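Long-range contacts in 3-phosphoshikimate 1-carboxyvinyltransferase (Streptomyces sviceus, PDB 7M0O), which probably catalyses transfer of the enolpyruvyl group of phosphoenolpyruvate to the 5-hydroxyl of shikimate-3-phosphate, the penultimate step of chorismate biosynthesis: residues Y217-A223 with L246-Q252; S224-Y228 with R367-S371; V260-A266 with E282-A288; R291-M297 with N318-K322; L327-A331 with T343-I348. All blocks are in the same frame, centred on the assembly; numbering follows the deposited sequence. Where two conformers were deposited one is given.

How the contacts relate
Contact 2 is the most deeply buried: two helices meet there through an aromatic ring and a charged group that reaches a bound phosphate. Contact 4 binds the same phosphate but joins two partly open loops, and it touches contact 2 where Arg367 CD lies 3.3 Å from Asp295 O. Contacts 3 and 5 reach the same four-stranded sheet, at its outermost strands 286-289 and 340-344, and contact 4 joins loops that leave two of its strands. Contact 5 is apolar, whereas contact 3, away from the predicted sites, combines a Leu286-Met264 patch with exposed arginines. Contact 1, about 30 Å from contact 5 between centres, is rich in hydrogen bonds and leads directly into helix 223-235 of contact 2.

Contact 1. Residues Y217-A223 with L246-Q252; sequences YAIEPDA and LGTGALQ
Glu220 lays its side chain (chi1 m, chi2 t) across the Ala250-Gln252 backbone, where the chain 217-223 leaves strand 216-218 and runs into helix 223-235. This passage is consistent with one of the interdomain crossovers of the EPSP synthase fold. From Glu220 to Asp222 the backbone is extended, with Asp222 as N-cap: its OD1 accepts from Thr225 N. Opposite, 246-252 is an irregular loop holding a type I turn from Gly247 to Ala250, closed by Ala250 N to Gly247 O at 3.1 Å. CA atoms come nearest at Glu220-Leu246 (6.0 Å) and Ala223-Gln252 (6.4 Å). The Glu220 carboxylate collects donors from the loop: OE2 accepts from Leu251 N at 2.7 Å, and OE1 from Gln252 NE2 at 2.9 Å, with a weak 3.4 Å bond from Gln252 N. Leu246 fills the space beneath Pro221 and Ala223, its CD1 4.0 Å from Ala223 CB and its CG 4.1 Å from Pro221 CD. At the strand end, Tyr217 OH rests 3.6 Å from Leu251 CD1. The Gln252 amide (chi1 m, chi2 t) clamps the crossover backbone: NE2 also donates to Pro221 O at 2.9 Å, while OE1 accepts from Ala223 N at 2.9 Å.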
# COMPACT_ATOMS: atom_id res chain seq x y z
N TYR A 217 0.75 -9.32 14.74
CA TYR A 217 0.18 -8.94 13.45
C TYR A 217 1.25 -9.03 12.38
O TYR A 217 2.25 -8.31 12.44
CB TYR A 217 -0.44 -7.53 13.48
CG TYR A 217 -1.21 -7.26 12.20
CD1 TYR A 217 -2.51 -7.74 12.04
CD2 TYR A 217 -0.61 -6.59 11.14
CE1 TYR A 217 -3.19 -7.53 10.85
CE2 TYR A 217 -1.28 -6.38 9.96
CZ TYR A 217 -2.57 -6.85 9.82
OH TYR A 217 -3.23 -6.64 8.63
N ALA A 218 1.04 -9.92 11.42
CA ALA A 218 1.96 -10.10 10.30
C ALA A 218 1.59 -9.14 9.17
O ALA A 218 0.43 -9.08 8.74
CB ALA A 218 1.91 -11.54 9.80
N ILE A 219 2.59 -8.41 8.68
CA ILE A 219 2.42 -7.47 7.57
C ILE A 219 2.53 -8.24 6.26
O ILE A 219 3.51 -8.95 6.01
CB ILE A 219 3.48 -6.35 7.62
CG1 ILE A 219 3.36 -5.57 8.93
CG2 ILE A 219 3.36 -5.44 6.38
CD1 ILE A 219 2.02 -5.01 9.14
N GLU A 220 1.52 -8.08 5.40
CA GLU A 220 1.54 -8.74 4.09
C GLU A 220 2.62 -8.12 3.19
O GLU A 220 2.80 -6.90 3.17
CB GLU A 220 0.19 -8.60 3.38
CG GLU A 220 -0.92 -9.44 3.95
CD GLU A 220 -2.29 -9.12 3.35
OE1 GLU A 220 -2.38 -8.53 2.24
OE2 GLU A 220 -3.29 -9.45 4.01
N PRO A 221 3.34 -8.94 2.42
CA PRO A 221 4.14 -8.39 1.33
C PRO A 221 3.25 -7.65 0.35
O PRO A 221 2.08 -7.99 0.17
CB PRO A 221 4.78 -9.63 0.69
CG PRO A 221 4.68 -10.70 1.75
CD PRO A 221 3.45 -10.41 2.53
N ASP A 222 3.81 -6.64 -0.29
CA ASP A 222 3.05 -5.90 -1.29
C ASP A 222 2.60 -6.85 -2.40
O ASP A 222 3.42 -7.47 -3.09
CB ASP A 222 3.88 -4.76 -1.86
CG ASP A 222 3.05 -3.79 -2.69
OD1 ASP A 222 2.58 -4.19 -3.77
OD2 ASP A 222 2.90 -2.63 -2.27
N ALA A 223 1.28 -6.97 -2.57
CA ALA A 223 0.73 -7.92 -3.52
C ALA A 223 0.84 -7.43 -4.96
O ALA A 223 0.89 -8.25 -5.89
CB ALA A 223 -0.73 -8.22 -3.18
N LEU A 246 1.15 -13.97 1.91
CA LEU A 246 -0.02 -13.72 1.09
C LEU A 246 -0.79 -15.03 1.03
O LEU A 246 -0.33 -16.00 0.42
CB LEU A 246 0.37 -13.25 -0.31
CG LEU A 246 0.95 -11.84 -0.44
CD1 LEU A 246 1.23 -11.51 -1.91
CD2 LEU A 246 0.02 -10.81 0.18
N GLY A 247 -1.94 -15.06 1.71
CA GLY A 247 -2.72 -16.27 1.82
C GLY A 247 -4.20 -16.02 1.62
O GLY A 247 -4.59 -14.95 1.13
N THR A 248 -5.03 -16.99 2.02
CA THR A 248 -6.46 -16.92 1.73
C THR A 248 -7.11 -15.71 2.38
O THR A 248 -8.06 -15.14 1.81
CB THR A 248 -7.17 -18.19 2.20
OG1 THR A 248 -6.45 -19.35 1.75
CG2 THR A 248 -8.59 -18.25 1.64
N GLY A 249 -6.66 -15.31 3.56
CA GLY A 249 -7.31 -14.18 4.19
C GLY A 249 -6.71 -12.83 3.83
O GLY A 249 -6.90 -11.87 4.58
N ALA A 250 -6.03 -12.73 2.69
CA ALA A 250 -5.24 -11.54 2.40
C ALA A 250 -6.11 -10.31 2.22
O ALA A 250 -7.17 -10.36 1.59
CB ALA A 250 -4.38 -11.74 1.15
N LEU A 251 -5.62 -9.19 2.75
CA LEU A 251 -6.35 -7.92 2.67
C LEU A 251 -6.22 -7.25 1.31
O LEU A 251 -7.11 -6.50 0.93
CB LEU A 251 -5.86 -6.97 3.76
CG LEU A 251 -5.99 -7.45 5.20
CD1 LEU A 251 -5.83 -6.29 6.16
CD2 LEU A 251 -7.31 -8.18 5.42
N GLN A 252 -5.12 -7.48 0.58
CA GLN A 252 -4.88 -6.76 -0.66
C GLN A 252 -5.59 -7.43 -1.83
O GLN A 252 -5.34 -8.61 -2.11
CB GLN A 252 -3.38 -6.69 -0.95
CG GLN A 252 -2.60 -5.84 0.05
CD GLN A 252 -1.12 -6.05 -0.13
OE1 GLN A 252 -0.46 -5.35 -0.90
NE2 GLN A 252 -0.59 -7.04 0.56

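Contact 2. Residues S224-Y228 with R367-S371; sequences STASY and RIVMS. With PO4 (phosphate ion), chain B.
Arg367 of helix 366-375 sends its guanidinium past helix segment 224-228; the segment axes approach to 10.4 Å at 30°, and the nearest CA atoms are those of Tyr228 and Ser371 (6.3 Å). Arg367 NH1 donates to Tyr228 OH (3.1 Å) and, through water 1, reaches Thr225 OG1; Ser224 OG, bonded to Asp254, lies over one guanidinium face. A phosphate ion, probably from the crystallisation liquor, accepts from Arg367 NE on O2 (2.8 Å) and Arg367 NH2 on O3 (3.0 Å). Arg326 and His366 bind it too; since Arg367 and Arg326 are predicted phosphoenolpyruvate ligands in this EPSP synthase, the ion probably marks part of the substrate-anion pocket. Ile368 turns away, onto helix 326-336. Met370 (chi1 m, chi2 t) covers the Tyr228 ring, its CB in CH-pi contact 3.6 Å from the centroid and its SD in oblique Met-aromatic contact 4.5 Å from it. Ser371 OG donates to Arg367 O (2.7 Å) and sits at the ring edge, 3.3 Å from Tyr228 CE1; water 2 links it to Tyr228 OH.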
# COMPACT_ATOMS: atom_id res chain seq x y z
N SER A 224 0.86 -6.12 -5.17
CA SER A 224 1.09 -5.58 -6.51
C SER A 224 2.51 -5.88 -6.98
O SER A 224 2.73 -6.30 -8.12
CB SER A 224 0.82 -4.08 -6.51
OG SER A 224 -0.43 -3.78 -5.92
N THR A 225 3.48 -5.69 -6.09
CA THR A 225 4.85 -6.09 -6.36
C THR A 225 4.95 -7.59 -6.61
O THR A 225 5.70 -8.03 -7.48
CB THR A 225 5.73 -5.67 -5.18
OG1 THR A 225 5.78 -4.25 -5.13
CG2 THR A 225 7.15 -6.24 -5.30
N ALA A 226 4.17 -8.38 -5.87
CA ALA A 226 4.22 -9.83 -6.03
C ALA A 226 3.72 -10.28 -7.40
O ALA A 226 4.13 -11.35 -7.86
CB ALA A 226 3.41 -10.53 -4.94
N SER A 227 2.89 -9.47 -8.07
CA SER A 227 2.28 -9.93 -9.31
C SER A 227 3.33 -10.21 -10.37
O SER A 227 3.16 -11.15 -11.15
CB SER A 227 1.26 -8.89 -9.84
OG SER A 227 1.86 -7.75 -10.43
N TYR A 228 4.43 -9.45 -10.38
CA TYR A 228 5.45 -9.66 -11.39
C TYR A 228 6.18 -10.97 -11.17
O TYR A 228 6.55 -11.64 -12.15
CB TYR A 228 6.46 -8.48 -11.39
CG TYR A 228 5.73 -7.18 -11.41
CD1 TYR A 228 5.07 -6.75 -12.56
CD2 TYR A 228 5.63 -6.40 -10.26
CE1 TYR A 228 4.36 -5.56 -12.57
CE2 TYR A 228 4.92 -5.21 -10.27
CZ TYR A 228 4.29 -4.81 -11.42
OH TYR A 228 3.57 -3.64 -11.41
N ARG A 367 5.08 0.53 -12.95
CA ARG A 367 4.43 -0.71 -13.38
C ARG A 367 4.69 -1.03 -14.85
O ARG A 367 4.68 -2.21 -15.22
CB ARG A 367 2.93 -0.63 -13.11
CG ARG A 367 2.61 -0.17 -11.68
CD ARG A 367 1.52 -0.99 -11.02
NE ARG A 367 1.40 -0.55 -9.63
CZ ARG A 367 2.03 -1.13 -8.61
NH1 ARG A 367 2.81 -2.19 -8.81
NH2 ARG A 367 1.89 -0.65 -7.39
N ILE A 368 4.94 -0.04 -15.71
CA ILE A 368 5.33 -0.35 -17.08
C ILE A 368 6.71 -1.01 -17.09
O ILE A 368 6.93 -2.00 -17.80
CB ILE A 368 5.29 0.91 -17.96
CG1 ILE A 368 3.88 1.51 -18.00
CG2 ILE A 368 5.78 0.60 -19.39
CD1 ILE A 368 2.80 0.56 -18.53
N VAL A 369 7.66 -0.50 -16.30
CA VAL A 369 8.99 -1.10 -16.26
C VAL A 369 8.94 -2.50 -15.66
O VAL A 369 9.51 -3.45 -16.21
CB VAL A 369 9.97 -0.19 -15.48
CG1 VAL A 369 11.31 -0.92 -15.27
CG2 VAL A 369 10.19 1.09 -16.26
N MET A 370 8.26 -2.65 -14.52
CA MET A 370 8.26 -3.96 -13.86
C MET A 370 7.53 -4.99 -14.72
O MET A 370 7.95 -6.15 -14.78
CB MET A 370 7.65 -3.84 -12.47
CG MET A 370 8.57 -3.09 -11.50
SD MET A 370 8.09 -3.08 -9.77
CE MET A 370 6.74 -1.94 -9.78
N SER A 371 6.45 -4.59 -15.39
CA SER A 371 5.71 -5.54 -16.21
C SER A 371 6.53 -6.05 -17.38
O SER A 371 6.61 -7.26 -17.61
CB SER A 371 4.41 -4.92 -16.71
OG SER A 371 3.53 -4.67 -15.64
P PO4 B . 0.05 2.63 -8.21
O1 PO4 B . -1.10 2.17 -7.35
O2 PO4 B . -0.03 1.88 -9.52
O3 PO4 B . 1.34 2.32 -7.49
O4 PO4 B . -0.11 4.11 -8.42
O HOH W 1 4.55 -2.33 -6.49
O HOH W 2 1.48 -3.98 -13.16

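Contact 3. Residues V260-A266 with E282-A288; sequences VLRRMGA and ELRGLTA
A Schellman motif ends helix 257-263 at Gly265 (phi 109°), with Ala266 N to Leu261 O at 3.1 Å and Gly265 N to Arg262 O at 2.8 Å, and the chain leading into strand 286-289 passes over this end. Met264 and Arg284 come within 4.5 Å CA to CA; the CA atoms of Val260 and Ala288 are 7.3 Å apart. Leu286 (chi1 p, chi2 p) is the main bump. Its CD2 drops into a hollow walled by Arg263 CB (3.5 Å), Met264 CG (3.6 Å) and Val260 CG1 (4.4 Å), and lies over one face of the Arg263 guanidinium. In return, Met264 CE reaches to 3.9 Å from Leu283 CG. At 265 the backbone angles alone would jam a CB against Met264 O, and it would also clash with Arg284 NH1. Outside, Arg284 NH2 is bridged by water 4 to Arg263 O. The pairing joins a helix end to an edge strand of the next sheet, sealed by Arg284 N to Met264 O at 2.8 Å and Arg263 NH1 to Thr287 O at 2.9 Å.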
# COMPACT_ATOMS: atom_id res chain seq x y z
N VAL A 260 -6.41 -15.09 -12.11
CA VAL A 260 -6.27 -14.95 -13.56
C VAL A 260 -5.21 -15.92 -14.09
O VAL A 260 -5.41 -16.59 -15.11
CB VAL A 260 -5.93 -13.50 -13.93
CG1 VAL A 260 -5.77 -13.36 -15.45
CG2 VAL A 260 -7.01 -12.53 -13.42
N LEU A 261 -4.06 -15.98 -13.42
CA LEU A 261 -3.03 -16.92 -13.85
C LEU A 261 -3.54 -18.37 -13.83
O LEU A 261 -3.23 -19.15 -14.75
CB LEU A 261 -1.79 -16.79 -12.96
CG LEU A 261 -1.10 -15.42 -12.99
CD1 LEU A 261 0.09 -15.42 -12.04
CD2 LEU A 261 -0.69 -15.02 -14.42
N ARG A 262 -4.33 -18.73 -12.83
CA ARG A 262 -4.90 -20.08 -12.79
C ARG A 262 -5.82 -20.33 -13.99
O ARG A 262 -5.78 -21.40 -14.60
CB ARG A 262 -5.65 -20.29 -11.47
CG ARG A 262 -6.06 -21.76 -11.27
CD ARG A 262 -7.05 -21.93 -10.13
NE ARG A 262 -6.42 -21.76 -8.82
CZ ARG A 262 -6.67 -20.73 -8.01
NH1 ARG A 262 -7.52 -19.79 -8.39
NH2 ARG A 262 -6.07 -20.63 -6.84
N ARG A 263 -6.65 -19.33 -14.35
CA ARG A 263 -7.50 -19.45 -15.54
C ARG A 263 -6.70 -19.62 -16.83
O ARG A 263 -7.21 -20.17 -17.82
CB ARG A 263 -8.40 -18.21 -15.66
CG ARG A 263 -9.53 -18.07 -14.67
CD ARG A 263 -10.45 -16.91 -15.08
NE ARG A 263 -11.06 -17.20 -16.38
CZ ARG A 263 -11.34 -16.30 -17.32
NH1 ARG A 263 -11.10 -15.00 -17.14
NH2 ARG A 263 -11.88 -16.72 -18.45
N MET A 264 -5.47 -19.10 -16.87
CA MET A 264 -4.59 -19.34 -18.01
C MET A 264 -3.92 -20.71 -17.95
O MET A 264 -3.24 -21.08 -18.91
CB MET A 264 -3.53 -18.23 -18.08
CG MET A 264 -4.15 -16.84 -18.13
SD MET A 264 -2.95 -15.50 -18.29
CE MET A 264 -2.61 -15.59 -20.06
N GLY A 265 -4.06 -21.44 -16.85
CA GLY A 265 -3.54 -22.79 -16.77
C GLY A 265 -2.34 -22.98 -15.87
O GLY A 265 -1.82 -24.10 -15.79
N ALA A 266 -1.88 -21.92 -15.20
CA ALA A 266 -0.85 -22.08 -14.18
C ALA A 266 -1.42 -22.87 -13.00
O ALA A 266 -2.63 -22.89 -12.78
CB ALA A 266 -0.34 -20.71 -13.71
N GLU A 282 1.31 -24.32 -20.14
CA GLU A 282 0.03 -23.92 -20.70
C GLU A 282 -0.23 -22.48 -20.28
O GLU A 282 -0.30 -22.19 -19.08
CB GLU A 282 -1.09 -24.84 -20.21
CG GLU A 282 -2.41 -24.70 -20.95
CD GLU A 282 -2.53 -25.65 -22.13
OE1 GLU A 282 -2.06 -26.81 -22.03
OE2 GLU A 282 -3.08 -25.24 -23.18
N LEU A 283 -0.35 -21.58 -21.26
CA LEU A 283 -0.72 -20.18 -21.03
C LEU A 283 -1.86 -19.87 -21.98
O LEU A 283 -1.61 -19.50 -23.13
CB LEU A 283 0.46 -19.25 -21.23
CG LEU A 283 0.47 -17.98 -20.38
CD1 LEU A 283 0.63 -18.29 -18.91
CD2 LEU A 283 1.58 -17.03 -20.83
N ARG A 284 -3.09 -20.04 -21.53
CA ARG A 284 -4.24 -19.97 -22.42
C ARG A 284 -4.83 -18.56 -22.45
O ARG A 284 -5.00 -17.92 -21.40
CB ARG A 284 -5.32 -20.97 -21.99
CG ARG A 284 -4.80 -22.39 -22.02
CD ARG A 284 -5.90 -23.43 -21.79
NE ARG A 284 -6.58 -23.23 -20.52
CZ ARG A 284 -6.28 -23.87 -19.39
NH1 ARG A 284 -5.28 -24.75 -19.36
NH2 ARG A 284 -6.96 -23.61 -18.28
N GLY A 285 -5.17 -18.10 -23.65
CA GLY A 285 -5.82 -16.81 -23.76
C GLY A 285 -7.18 -16.78 -23.10
O GLY A 285 -7.82 -17.80 -22.84
N LEU A 286 -7.65 -15.56 -22.83
CA LEU A 286 -8.89 -15.37 -22.10
C LEU A 286 -9.29 -13.90 -22.19
O LEU A 286 -8.52 -13.05 -22.63
CB LEU A 286 -8.79 -15.78 -20.63
CG LEU A 286 -7.57 -15.41 -19.76
CD1 LEU A 286 -7.34 -13.92 -19.62
CD2 LEU A 286 -7.69 -16.06 -18.39
N THR A 287 -10.51 -13.65 -21.75
CA THR A 287 -10.99 -12.31 -21.43
C THR A 287 -11.03 -12.17 -19.92
O THR A 287 -11.57 -13.03 -19.23
CB THR A 287 -12.39 -12.09 -22.01
OG1 THR A 287 -12.32 -12.10 -23.43
CG2 THR A 287 -12.94 -10.75 -21.52
N ALA A 288 -10.47 -11.07 -19.41
CA ALA A 288 -10.42 -10.84 -17.97
C ALA A 288 -10.94 -9.44 -17.66
O ALA A 288 -10.44 -8.45 -18.20
CB ALA A 288 -8.99 -11.02 -17.45
O HOH W 3 -7.19 -24.39 -15.57
O HOH W 4 -9.56 -21.69 -17.78

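Contact 4. Residues R291-M297 with N318-K322; sequences RDISDTM and NTRVK. With PO4 (phosphate ion), chain B.
Two loops at the ends of neighbouring strands meet here: loop 291-297 follows strand 286-289, loop 318-322 follows strand 311-314, and each leads into a helix. The first coils into a short 3-10 segment, 294-296, while 318-320 have helical backbone angles without the regular bonds; Ser294 and Thr319 are the closest CA pair at 6.5 Å. One direct hydrogen bond joins the segments, from Asn318 ND2 (chi1 p) to Arg291 O at 3.2 Å. Much of the remaining polarity is satisfied locally: Arg291 NH1 makes a salt bridge with Asp292 OD1 (2.7 Å), Thr296 OG1 and Thr296 N both donate to Ile293 O (2.8 and 3.0 Å), and Thr319 OG1 bonds to Val316 O. The carbons of Thr319 make the apolar part of the contact, CG2 at 3.8 Å from Ser294 CB and CB at 3.7 Å from Met297 CE. At the open end, Asp295 OD1 and Lys322 NZ stand 4.0 Å apart, too far for a salt bridge. Lys322 NZ instead makes a weak 3.3 Å hydrogen bond to phosphate O4, and Asp295 OD1 a long, weak ion pair with Arg326. Asp295, Asn318 and Lys322 are predicted to bind shikimate-3-phosphate, and Asp295 to be the proton acceptor. An acid and an amine thus face the bound phosphate, while Asn318 ties the loops together further off; Asp295 OD2 lies 2.8 Å from phosphate O1, so close that a proton is probably held between these oxygens.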
# COMPACT_ATOMS: atom_id res chain seq x y z
N ARG A 291 -11.23 -4.63 -13.51
CA ARG A 291 -11.62 -3.37 -12.85
C ARG A 291 -11.09 -3.28 -11.42
O ARG A 291 -10.55 -2.25 -11.01
CB ARG A 291 -13.14 -3.22 -12.85
CG ARG A 291 -13.60 -1.95 -12.13
CD ARG A 291 -15.11 -1.80 -12.16
NE ARG A 291 -15.76 -3.09 -11.94
CZ ARG A 291 -16.05 -3.59 -10.75
NH1 ARG A 291 -15.75 -2.92 -9.65
NH2 ARG A 291 -16.64 -4.78 -10.66
N ASP A 292 -11.26 -4.35 -10.64
CA ASP A 292 -10.92 -4.32 -9.22
C ASP A 292 -9.49 -4.76 -8.93
O ASP A 292 -9.09 -4.73 -7.75
CB ASP A 292 -11.91 -5.20 -8.45
CG ASP A 292 -13.31 -4.63 -8.46
OD1 ASP A 292 -13.41 -3.38 -8.46
OD2 ASP A 292 -14.28 -5.42 -8.47
N ILE A 293 -8.71 -5.14 -9.94
CA ILE A 293 -7.29 -5.43 -9.76
C ILE A 293 -6.47 -4.69 -10.82
O ILE A 293 -5.51 -5.22 -11.37
CB ILE A 293 -7.01 -6.96 -9.80
CG1 ILE A 293 -7.61 -7.63 -11.05
CG2 ILE A 293 -7.55 -7.63 -8.53
CD1 ILE A 293 -7.03 -9.03 -11.28
N SER A 294 -6.83 -3.43 -11.09
CA SER A 294 -6.34 -2.78 -12.30
C SER A 294 -4.84 -2.43 -12.27
O SER A 294 -4.25 -2.29 -13.34
CB SER A 294 -7.15 -1.51 -12.58
OG SER A 294 -7.06 -0.58 -11.53
N ASP A 295 -4.22 -2.30 -11.09
CA ASP A 295 -2.78 -2.07 -11.06
C ASP A 295 -1.99 -3.25 -11.65
O ASP A 295 -0.81 -3.08 -11.97
CB ASP A 295 -2.32 -1.80 -9.63
CG ASP A 295 -2.68 -0.38 -9.14
OD1 ASP A 295 -3.05 0.47 -9.97
OD2 ASP A 295 -2.60 -0.11 -7.93
N THR A 296 -2.61 -4.43 -11.76
CA THR A 296 -1.98 -5.60 -12.38
C THR A 296 -2.38 -5.80 -13.83
O THR A 296 -1.89 -6.75 -14.47
CB THR A 296 -2.26 -6.89 -11.58
OG1 THR A 296 -3.65 -7.27 -11.66
CG2 THR A 296 -1.84 -6.73 -10.13
N MET A 297 -3.21 -4.92 -14.39
CA MET A 297 -3.46 -4.98 -15.83
C MET A 297 -2.17 -4.99 -16.65
O MET A 297 -2.07 -5.82 -17.57
CB MET A 297 -4.38 -3.82 -16.26
CG MET A 297 -4.58 -3.76 -17.79
SD MET A 297 -3.26 -2.96 -18.73
CE MET A 297 -3.39 -1.26 -18.16
N ASN A 318 -10.17 2.90 -15.56
CA ASN A 318 -9.38 3.52 -14.50
C ASN A 318 -7.90 3.56 -14.84
O ASN A 318 -7.18 4.44 -14.35
CB ASN A 318 -9.61 2.81 -13.16
CG ASN A 318 -9.66 1.27 -13.28
OD1 ASN A 318 -9.14 0.70 -14.24
ND2 ASN A 318 -10.28 0.61 -12.31
N THR A 319 -7.42 2.63 -15.66
CA THR A 319 -5.99 2.62 -15.98
C THR A 319 -5.58 3.80 -16.86
O THR A 319 -4.38 4.08 -16.97
CB THR A 319 -5.57 1.32 -16.68
OG1 THR A 319 -6.20 1.21 -17.96
CG2 THR A 319 -5.98 0.11 -15.83
N ARG A 320 -6.54 4.46 -17.53
CA ARG A 320 -6.21 5.54 -18.44
C ARG A 320 -5.93 6.84 -17.71
O ARG A 320 -5.27 7.72 -18.27
CB ARG A 320 -7.35 5.76 -19.45
CG ARG A 320 -7.43 4.73 -20.56
CD ARG A 320 -8.32 5.24 -21.69
NE ARG A 320 -8.55 4.27 -22.76
CZ ARG A 320 -7.78 4.14 -23.84
NH1 ARG A 320 -8.08 3.25 -24.76
NH2 ARG A 320 -6.69 4.89 -23.98
N VAL A 321 -6.40 6.97 -16.47
CA VAL A 321 -6.37 8.23 -15.75
C VAL A 321 -5.37 8.19 -14.60
O VAL A 321 -5.46 8.98 -13.66
CB VAL A 321 -7.77 8.61 -15.28
CG1 VAL A 321 -8.71 8.67 -16.47
CG2 VAL A 321 -8.29 7.59 -14.26
N LYS A 322 -4.40 7.27 -14.65
CA LYS A 322 -3.25 7.33 -13.77
C LYS A 322 -2.36 8.48 -14.25
O LYS A 322 -2.75 9.27 -15.11
CB LYS A 322 -2.50 6.00 -13.76
CG LYS A 322 -3.36 4.77 -13.44
CD LYS A 322 -3.85 4.77 -12.00
CE LYS A 322 -2.70 4.61 -11.02
NZ LYS A 322 -3.20 4.47 -9.62
P PO4 B . 0.05 2.63 -8.21
O1 PO4 B . -1.10 2.17 -7.35
O2 PO4 B . -0.03 1.88 -9.52
O3 PO4 B . 1.34 2.32 -7.49
O4 PO4 B . -0.11 4.11 -8.42

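Contact 5. Residues L327-A331 with T343-I348; sequences LEACA and TGPDWI
Leu327, Ile348 and Thr343 carry most of this interface, where helix segment 327-331 lies against the strand ends flanking the turn of a beta hairpin. Leu327 (chi1 t) extends toward the hairpin end: its CD2 meets Thr343 CG2 at 3.5 Å and Ile348 CB at 4.0 Å, while CD1 reaches Trp347 O at 3.6 Å and Asp346 C at 4.1 Å. Ile348, extended with chi1 and chi2 both t, lays CD1 against the helical turn closed by Ala331 N to Leu327 O, 3.9 Å from each of these atoms and 4.1 Å from both Cys330 CB and Ala331 CB. Its CA is also the nearest to that of Leu327, at 6.8 Å. Thr343 (chi1 p) directs CG2 at the helix, 3.9 Å from Ala331 CB. The join is thus made by van der Waals contact, and the hairpin is closed within itself by Gly344 N to Trp347 O at 3.0 Å, across the Pro345-Asp346 turn. This is the last helix-hairpin step of the beta-alpha-beta-alpha-beta-beta unit repeated in EPSP synthases. Helix 326-336 covers strands 340-344 and 347-351 with this face, while Cys330 also packs on helix 297-303 and, with Ala329, on Ile368 of helix 366-375; Ile348 pairs with strand 311-314 through Ile313.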
# COMPACT_ATOMS: atom_id res chain seq x y z
N LEU A 327 -3.16 2.00 -20.29
CA LEU A 327 -3.70 1.25 -21.42
C LEU A 327 -2.94 1.60 -22.70
O LEU A 327 -2.43 0.72 -23.39
CB LEU A 327 -5.20 1.53 -21.55
CG LEU A 327 -6.08 0.53 -22.32
CD1 LEU A 327 -7.56 0.60 -21.93
CD2 LEU A 327 -5.93 0.72 -23.82
N GLU A 328 -2.79 2.90 -22.99
CA GLU A 328 -2.06 3.29 -24.19
C GLU A 328 -0.58 2.91 -24.10
O GLU A 328 0.03 2.55 -25.11
CB GLU A 328 -2.20 4.78 -24.45
CG GLU A 328 -3.58 5.24 -24.84
CD GLU A 328 -4.04 4.71 -26.19
OE1 GLU A 328 -3.20 4.55 -27.11
OE2 GLU A 328 -5.24 4.44 -26.34
N ALA A 329 0.02 3.04 -22.91
CA ALA A 329 1.43 2.73 -22.75
C ALA A 329 1.71 1.24 -22.97
O ALA A 329 2.71 0.88 -23.60
CB ALA A 329 1.92 3.15 -21.36
N CYS A 330 0.81 0.38 -22.49
CA CYS A 330 0.95 -1.05 -22.77
C CYS A 330 0.83 -1.33 -24.27
O CYS A 330 1.62 -2.10 -24.82
CB CYS A 330 -0.10 -1.84 -21.98
SG CYS A 330 0.36 -2.04 -20.23
N ALA A 331 -0.17 -0.73 -24.92
CA ALA A 331 -0.34 -0.95 -26.35
C ALA A 331 0.86 -0.44 -27.13
O ALA A 331 1.36 -1.10 -28.05
CB ALA A 331 -1.62 -0.27 -26.84
N THR A 343 -7.40 -1.49 -29.17
CA THR A 343 -7.87 -0.87 -27.94
C THR A 343 -9.23 -0.22 -28.14
O THR A 343 -9.63 0.11 -29.26
CB THR A 343 -6.89 0.17 -27.38
OG1 THR A 343 -6.81 1.30 -28.26
CG2 THR A 343 -5.48 -0.41 -27.15
N GLY A 344 -9.93 -0.04 -27.03
CA GLY A 344 -11.16 0.71 -26.99
C GLY A 344 -11.19 1.60 -25.77
O GLY A 344 -10.21 1.71 -25.02
N PRO A 345 -12.33 2.24 -25.53
CA PRO A 345 -12.40 3.19 -24.41
C PRO A 345 -11.92 2.61 -23.09
O PRO A 345 -11.23 3.31 -22.34
CB PRO A 345 -13.89 3.55 -24.36
CG PRO A 345 -14.34 3.41 -25.76
CD PRO A 345 -13.55 2.26 -26.36
N ASP A 346 -12.24 1.34 -22.81
CA ASP A 346 -11.92 0.78 -21.51
C ASP A 346 -11.43 -0.66 -21.61
O ASP A 346 -11.64 -1.46 -20.69
CB ASP A 346 -13.12 0.85 -20.57
CG ASP A 346 -14.32 0.04 -21.07
OD1 ASP A 346 -14.31 -0.46 -22.21
OD2 ASP A 346 -15.30 -0.08 -20.30
N TRP A 347 -10.78 -1.00 -22.72
CA TRP A 347 -10.33 -2.37 -22.94
C TRP A 347 -9.10 -2.37 -23.84
O TRP A 347 -8.83 -1.42 -24.57
CB TRP A 347 -11.44 -3.26 -23.53
CG TRP A 347 -12.00 -2.82 -24.88
CD1 TRP A 347 -13.12 -2.07 -25.10
CD2 TRP A 347 -11.46 -3.13 -26.18
NE1 TRP A 347 -13.32 -1.91 -26.46
CE2 TRP A 347 -12.31 -2.54 -27.14
CE3 TRP A 347 -10.34 -3.84 -26.62
CZ2 TRP A 347 -12.08 -2.65 -28.52
CZ3 TRP A 347 -10.11 -3.96 -27.99
CH2 TRP A 347 -10.97 -3.35 -28.92
N ILE A 348 -8.34 -3.47 -23.75
CA ILE A 348 -7.18 -3.71 -24.61
C ILE A 348 -7.17 -5.18 -24.98
O ILE A 348 -7.39 -6.04 -24.12
CB ILE A 348 -5.88 -3.28 -23.91
CG1 ILE A 348 -4.66 -3.58 -24.79
CG2 ILE A 348 -5.74 -3.94 -22.53
CD1 ILE A 348 -3.36 -2.96 -24.25